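Local atomic coordinates of L544 (Acanthamoeba polyphaga mimivirus, PDB entry 4AMQ), a protein that probably acts as a nucleotidyl transferase, binding manganese ions, and is a virion protein. Residues S302-I305 with S306-D310; W341-L344 with L345-Y349. All blocks are in the same frame, centred on the assembly; numbering follows the deposited sequence.

Overall arrangement
Contacts 1 and 2 are neighbouring stretches of two helices, 297-311 and 334-368, in the helical domain. Their centres lie about 13 Å apart, and their side chains pack together. Ile-304 packs on two residues of contact 2: its CG1 is 3.5 Å from CD2 of Trp-341, and its CD1 is 3.8 Å from CD1 of Leu-345. Ile-307 adds a second joint, with CG2 3.8 Å from CD2 of Leu-348 and CD1 4.0 Å from CD2 of Leu-345. Neither contact supplies a metal ligand. The manganese ions are bound by Asp-66, Asp-68 and Asp-213, on strands of the mixed sheet in the nucleotidyltransferase domain.

Contact 1 of 2, residues S302-I305 with S306-D310; sequences SIII and SIIKD
Ile-307 lies alongside Ile-303, one helical turn earlier. The two side chains leave the helix in a common direction, and CD1 of Ile-307 is 3.9 Å from CG2 of Ile-303. The CG1 branch of Ile-307 sits beside its own backbone N (chi1 -71°), which brings CG1 to 3.3 Å from the carbonyl oxygen of Ile-303. That oxygen is gripped by two donors. One is the N of Ile-307, 3.0 Å from Ile-303 O. The other is the hydroxyl of Ser-306, with OG 2.8 Å from Ile-303 O. OG lies between the backbone N and the carbonyl carbon of its own residue (chi1 73°). This torsion carries OG back to the carbonyl of Ile-303. The C=O...OG angle is 125°, so the hydroxyl comes in from the flank of the carbonyl, tilted from its plane. Arg-282 of helix 274-292 adds a weak hydrogen bond to the same OG.

These are contacts between residues three and four apart within helix 297-311, one of the packed helices of the helical domain. One residue further round the helix, Ile-304 and Ile-308 cross obliquely, with CG2 of Ile-304 4.2 Å from CG1 of Ile-308. CG1 of Ile-308 also lies 3.1 Å from the O of Ile-304. Ile-325 of helix 319-331 touches both isoleucines.

Toward the end of the helix, Lys-309 NZ makes a long salt bridge to OD1 of Asp-310, at 3.8 Å. Asp-310 also forms salt bridges from OD2 to Arg-282 and from OD1 to Lys-313.

Contact 2 of 2, residues W341-L344 with L345-Y349; sequences WNTL and LTQLY
Gln-347 runs beside Leu-344, and both side chains head off on the same side of the helix. CB of Gln-347 lies 3.6 Å from the carbonyl oxygen of Leu-344. Next, CG of Gln-347 sits beside the backbone N of its own residue (chi1 -64°) and comes to 4.2 Å from the O of Thr-343. From CG the chain stretches out, and CD of Gln-347 reaches 4.1 Å from CD2 of Leu-344. At the tip NE2 of Gln-347 rests against the same methyl, 3.5 Å from CD2 of Leu-344. This is a van der Waals contact. The other branch, OE1, takes a hydrogen bond from Lys-324 of helix 319-331, which helps set the rotation of the amide. The side chain of Lys-324 also touches Leu-344.

All of this lies within the long helix 334-368 of the helical domain, which packs against helices 274-292, 297-311 and 319-331. On the face toward 274-292, Leu-345 and Asn-342 both meet Tyr-286. Leu-345 N bonds to Trp-341 O at 2.8 Å and approaches nearly in line with the carbonyl (C=O...N angle 164°). CG of Leu-345 is 3.3 Å from the same O of Trp-341.

The backbone is less regular at Thr-346. The N of Thr-346 bonds to the O of Thr-343 at 3.2 Å, from above the carbonyl plane (66° out of it), and holds Asn-342 O only weakly. OG1 of Thr-346 adds a second weak bond to Asn-342 O, at 3.3 Å, and also has a weak bond with Arg-287.

Contact 1 of 2, residues S302-I305 with S306-D310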
ATOM      1  N   SER A 302      -9.193 -11.765  12.674  1.00 24.39           N
ATOM      2  CA  SER A 302      -8.331 -10.963  13.530  1.00 24.53           C
ATOM      3  C   SER A 302      -8.365  -9.497  13.086  1.00 26.35           C
ATOM      4  O   SER A 302      -8.418  -8.592  13.913  1.00 26.33           O
ATOM      5  CB  SER A 302      -6.896 -11.509  13.542  1.00 27.72           C
ATOM      6  OG  SER A 302      -6.215 -11.214  12.331  1.00 37.72           O
ATOM      7  N   ILE A 303      -8.351  -9.275  11.776  1.00 25.33           N
ATOM      8  CA  ILE A 303      -8.416  -7.927  11.231  1.00 26.52           C
ATOM      9  C   ILE A 303      -9.749  -7.257  11.565  1.00 25.38           C
ATOM     10  O   ILE A 303      -9.777  -6.122  12.040  1.00 22.96           O
ATOM     11  CB  ILE A 303      -8.197  -7.918   9.705  1.00 25.66           C
ATOM     12  CG1 ILE A 303      -6.726  -8.185   9.373  1.00 23.55           C
ATOM     13  CG2 ILE A 303      -8.651  -6.590   9.108  1.00 22.46           C
ATOM     14  CD1 ILE A 303      -6.437  -8.289   7.884  1.00 21.48           C
ATOM     15  N   ILE A 304     -10.846  -7.970  11.322  1.00 26.78           N
ATOM     16  CA  ILE A 304     -12.187  -7.452  11.592  1.00 26.04           C
ATOM     17  C   ILE A 304     -12.384  -7.126  13.071  1.00 26.08           C
ATOM     18  O   ILE A 304     -12.966  -6.102  13.423  1.00 27.05           O
ATOM     19  CB  ILE A 304     -13.275  -8.446  11.148  1.00 22.59           C
ATOM     20  CG1 ILE A 304     -13.314  -8.551   9.622  1.00 26.41           C
ATOM     21  CG2 ILE A 304     -14.638  -8.026  11.684  1.00 26.28           C
ATOM     22  CD1 ILE A 304     -13.753  -7.280   8.933  1.00 25.38           C
ATOM     23  N   ILE A 305     -11.899  -8.003  13.938  1.00 27.14           N
ATOM     24  CA  ILE A 305     -11.988  -7.770  15.376  1.00 28.26           C
ATOM     25  C   ILE A 305     -11.236  -6.511  15.804  1.00 31.92           C
ATOM     26  O   ILE A 305     -11.746  -5.718  16.601  1.00 28.54           O
ATOM     27  CB  ILE A 305     -11.470  -8.976  16.171  1.00 27.96           C
ATOM     28  CG1 ILE A 305     -12.523 -10.089  16.167  1.00 33.00           C
ATOM     29  CG2 ILE A 305     -11.122  -8.564  17.594  1.00 30.42           C
ATOM     30  CD1 ILE A 305     -12.104 -11.345  16.910  1.00 34.21           C
ATOM     31  N   SER A 306     -10.027  -6.324  15.275  1.00 23.58           N
ATOM     32  CA  SER A 306      -9.232  -5.152  15.624  1.00 24.95           C
ATOM     33  C   SER A 306      -9.901  -3.871  15.146  1.00 26.87           C
ATOM     34  O   SER A 306      -9.800  -2.833  15.796  1.00 32.55           O
ATOM     35  CB  SER A 306      -7.817  -5.250  15.045  1.00 28.03           C
ATOM     36  OG  SER A 306      -7.821  -5.039  13.643  1.00 26.35           O
ATOM     37  N   ILE A 307     -10.581  -3.948  14.006  1.00 26.87           N
ATOM     38  CA  ILE A 307     -11.217  -2.775  13.413  1.00 26.51           C
ATOM     39  C   ILE A 307     -12.466  -2.363  14.186  1.00 33.35           C
ATOM     40  O   ILE A 307     -12.711  -1.177  14.402  1.00 29.99           O
ATOM     41  CB  ILE A 307     -11.576  -3.016  11.930  1.00 28.83           C
ATOM     42  CG1 ILE A 307     -10.305  -3.049  11.075  1.00 27.84           C
ATOM     43  CG2 ILE A 307     -12.531  -1.944  11.424  1.00 27.03           C
ATOM     44  CD1 ILE A 307     -10.565  -3.174   9.587  1.00 29.66           C
ATOM     45  N   ILE A 308     -13.248  -3.354  14.603  1.00 27.18           N
ATOM     46  CA  ILE A 308     -14.452  -3.119  15.394  1.00 34.31           C
ATOM     47  C   ILE A 308     -14.125  -2.389  16.691  1.00 33.99           C
ATOM     48  O   ILE A 308     -14.816  -1.445  17.071  1.00 40.97           O
ATOM     49  CB  ILE A 308     -15.177  -4.442  15.732  1.00 35.24           C
ATOM     50  CG1 ILE A 308     -15.694  -5.111  14.460  1.00 37.02           C
ATOM     51  CG2 ILE A 308     -16.330  -4.188  16.686  1.00 45.12           C
ATOM     52  CD1 ILE A 308     -16.633  -4.245  13.657  1.00 38.28           C
ATOM     53  N   LYS A 309     -13.064  -2.828  17.362  1.00 31.33           N
ATOM     54  CA  LYS A 309     -12.622  -2.190  18.597  1.00 38.35           C
ATOM     55  C   LYS A 309     -12.176  -0.741  18.382  1.00 37.39           C
ATOM     56  O   LYS A 309     -12.578   0.154  19.122  1.00 37.55           O
ATOM     57  CB  LYS A 309     -11.482  -2.986  19.240  1.00 39.54           C
ATOM     58  CG  LYS A 309     -10.818  -2.267  20.409  1.00 47.11           C
ATOM     59  CD  LYS A 309      -9.713  -3.105  21.037  1.00 54.57           C
ATOM     60  CE  LYS A 309      -9.145  -2.438  22.290  1.00 63.66           C
ATOM     61  NZ  LYS A 309      -8.391  -1.183  21.996  1.00 62.72           N
ATOM     62  N   ASP A 310     -11.349  -0.516  17.367  1.00 38.28           N
ATOM     63  CA  ASP A 310     -10.722   0.792  17.161  1.00 37.98           C
ATOM     64  C   ASP A 310     -11.637   1.830  16.518  1.00 32.96           C
ATOM     65  O   ASP A 310     -11.462   3.030  16.722  1.00 36.49           O
ATOM     66  CB  ASP A 310      -9.439   0.646  16.341  1.00 34.87           C
ATOM     67  CG  ASP A 310      -8.376  -0.147  17.067  1.00 41.59           C
ATOM     68  OD1 ASP A 310      -8.457  -0.245  18.308  1.00 41.27           O
ATOM     69  OD2 ASP A 310      -7.459  -0.666  16.399  1.00 39.41           O
TER

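Contact 2 of 2, residues W341-L344 with L345-Y349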
ATOM      1  N   TRP A 341     -17.705  -9.548   4.662  1.00 29.82           N
ATOM      2  CA  TRP A 341     -16.865  -8.587   5.369  1.00 30.03           C
ATOM      3  C   TRP A 341     -16.160  -7.647   4.398  1.00 25.44           C
ATOM      4  O   TRP A 341     -16.118  -6.441   4.612  1.00 30.92           O
ATOM      5  CB  TRP A 341     -15.818  -9.312   6.210  1.00 24.97           C
ATOM      6  CG  TRP A 341     -16.312  -9.772   7.528  1.00 31.25           C
ATOM      7  CD1 TRP A 341     -17.410  -9.314   8.206  1.00 33.13           C
ATOM      8  CD2 TRP A 341     -15.740 -10.797   8.361  1.00 28.31           C
ATOM      9  NE1 TRP A 341     -17.544  -9.982   9.399  1.00 28.81           N
ATOM     10  CE2 TRP A 341     -16.529 -10.895   9.507  1.00 30.91           C
ATOM     11  CE3 TRP A 341     -14.619 -11.627   8.215  1.00 29.53           C
ATOM     12  CZ2 TRP A 341     -16.242 -11.801  10.531  1.00 32.84           C
ATOM     13  CZ3 TRP A 341     -14.343 -12.524   9.231  1.00 27.56           C
ATOM     14  CH2 TRP A 341     -15.147 -12.603  10.372  1.00 30.87           C
ATOM     15  N   ASN A 342     -15.590  -8.209   3.340  1.00 27.07           N
ATOM     16  CA  ASN A 342     -14.857  -7.409   2.369  1.00 30.89           C
ATOM     17  C   ASN A 342     -15.775  -6.333   1.797  1.00 33.63           C
ATOM     18  O   ASN A 342     -15.400  -5.169   1.695  1.00 32.36           O
ATOM     19  CB  ASN A 342     -14.297  -8.298   1.255  1.00 29.87           C
ATOM     20  CG  ASN A 342     -13.271  -7.579   0.389  1.00 35.04           C
ATOM     21  OD1 ASN A 342     -12.425  -6.838   0.888  1.00 34.98           O
ATOM     22  ND2 ASN A 342     -13.346  -7.798  -0.919  1.00 38.05           N
ATOM     23  N   THR A 343     -16.992  -6.736   1.449  1.00 33.16           N
ATOM     24  CA  THR A 343     -18.002  -5.818   0.937  1.00 31.76           C
ATOM     25  C   THR A 343     -18.323  -4.704   1.934  1.00 33.74           C
ATOM     26  O   THR A 343     -18.380  -3.529   1.569  1.00 32.16           O
ATOM     27  CB  THR A 343     -19.297  -6.573   0.577  1.00 36.67           C
ATOM     28  OG1 THR A 343     -19.055  -7.415  -0.555  1.00 34.13           O
ATOM     29  CG2 THR A 343     -20.419  -5.597   0.248  1.00 40.15           C
ATOM     30  N   LEU A 344     -18.524  -5.074   3.193  1.00 30.57           N
ATOM     31  CA  LEU A 344     -18.847  -4.096   4.226  1.00 35.41           C
ATOM     32  C   LEU A 344     -17.670  -3.185   4.584  1.00 33.19           C
ATOM     33  O   LEU A 344     -17.866  -2.030   4.955  1.00 29.30           O
ATOM     34  CB  LEU A 344     -19.396  -4.791   5.473  1.00 30.58           C
ATOM     35  CG  LEU A 344     -20.783  -5.406   5.261  1.00 38.16           C
ATOM     36  CD1 LEU A 344     -21.118  -6.410   6.351  1.00 36.37           C
ATOM     37  CD2 LEU A 344     -21.847  -4.316   5.173  1.00 35.32           C
ATOM     38  N   LEU A 345     -16.451  -3.700   4.470  1.00 30.75           N
ATOM     39  CA  LEU A 345     -15.269  -2.884   4.737  1.00 32.71           C
ATOM     40  C   LEU A 345     -15.130  -1.783   3.693  1.00 33.07           C
ATOM     41  O   LEU A 345     -14.494  -0.761   3.940  1.00 31.46           O
ATOM     42  CB  LEU A 345     -13.997  -3.739   4.786  1.00 30.40           C
ATOM     43  CG  LEU A 345     -13.801  -4.605   6.032  1.00 29.18           C
ATOM     44  CD1 LEU A 345     -12.489  -5.375   5.950  1.00 26.45           C
ATOM     45  CD2 LEU A 345     -13.849  -3.761   7.299  1.00 24.60           C
ATOM     46  N   THR A 346     -15.732  -1.994   2.528  1.00 34.10           N
ATOM     47  CA  THR A 346     -15.707  -0.990   1.471  1.00 35.06           C
ATOM     48  C   THR A 346     -16.566   0.219   1.841  1.00 36.48           C
ATOM     49  O   THR A 346     -16.161   1.364   1.636  1.00 39.84           O
ATOM     50  CB  THR A 346     -16.166  -1.573   0.125  1.00 35.96           C
ATOM     51  OG1 THR A 346     -15.200  -2.531  -0.328  1.00 34.17           O
ATOM     52  CG2 THR A 346     -16.304  -0.469  -0.917  1.00 37.55           C
ATOM     53  N   GLN A 347     -17.750  -0.038   2.388  1.00 30.91           N
ATOM     54  CA  GLN A 347     -18.603   1.036   2.882  1.00 38.68           C
ATOM     55  C   GLN A 347     -17.906   1.775   4.015  1.00 35.17           C
ATOM     56  O   GLN A 347     -17.904   3.004   4.059  1.00 34.56           O
ATOM     57  CB  GLN A 347     -19.940   0.484   3.378  1.00 36.27           C
ATOM     58  CG  GLN A 347     -20.785  -0.165   2.298  1.00 46.46           C
ATOM     59  CD  GLN A 347     -21.966  -0.930   2.867  1.00 49.06           C
ATOM     60  OE1 GLN A 347     -22.696  -0.424   3.722  1.00 45.35           O
ATOM     61  NE2 GLN A 347     -22.153  -2.160   2.401  1.00 44.54           N
ATOM     62  N   LEU A 348     -17.320   1.011   4.933  1.00 30.98           N
ATOM     63  CA  LEU A 348     -16.610   1.581   6.070  1.00 35.02           C
ATOM     64  C   LEU A 348     -15.456   2.455   5.597  1.00 32.65           C
ATOM     65  O   LEU A 348     -15.218   3.531   6.137  1.00 35.13           O
ATOM     66  CB  LEU A 348     -16.089   0.471   6.984  1.00 30.67           C
ATOM     67  CG  LEU A 348     -15.440   0.923   8.293  1.00 36.01           C
ATOM     68  CD1 LEU A 348     -16.404   1.782   9.101  1.00 38.47           C
ATOM     69  CD2 LEU A 348     -14.973  -0.277   9.107  1.00 33.63           C
ATOM     70  N   TYR A 349     -14.746   1.981   4.579  1.00 31.00           N
ATOM     71  CA  TYR A 349     -13.628   2.715   4.011  1.00 32.53           C
ATOM     72  C   TYR A 349     -14.106   4.084   3.534  1.00 34.52           C
ATOM     73  O   TYR A 349     -13.508   5.111   3.849  1.00 30.82           O
ATOM     74  CB  TYR A 349     -13.034   1.922   2.846  1.00 33.40           C
ATOM     75  CG  TYR A 349     -11.704   2.433   2.344  1.00 35.23           C
ATOM     76  CD1 TYR A 349     -10.511   1.980   2.896  1.00 32.24           C
ATOM     77  CD2 TYR A 349     -11.637   3.349   1.303  1.00 35.77           C
ATOM     78  CE1 TYR A 349      -9.293   2.432   2.435  1.00 35.15           C
ATOM     79  CE2 TYR A 349     -10.420   3.809   0.834  1.00 39.20           C
ATOM     80  CZ  TYR A 349      -9.251   3.346   1.404  1.00 37.76           C
ATOM     81  OH  TYR A 349      -8.036   3.800   0.944  1.00 45.94           O
TER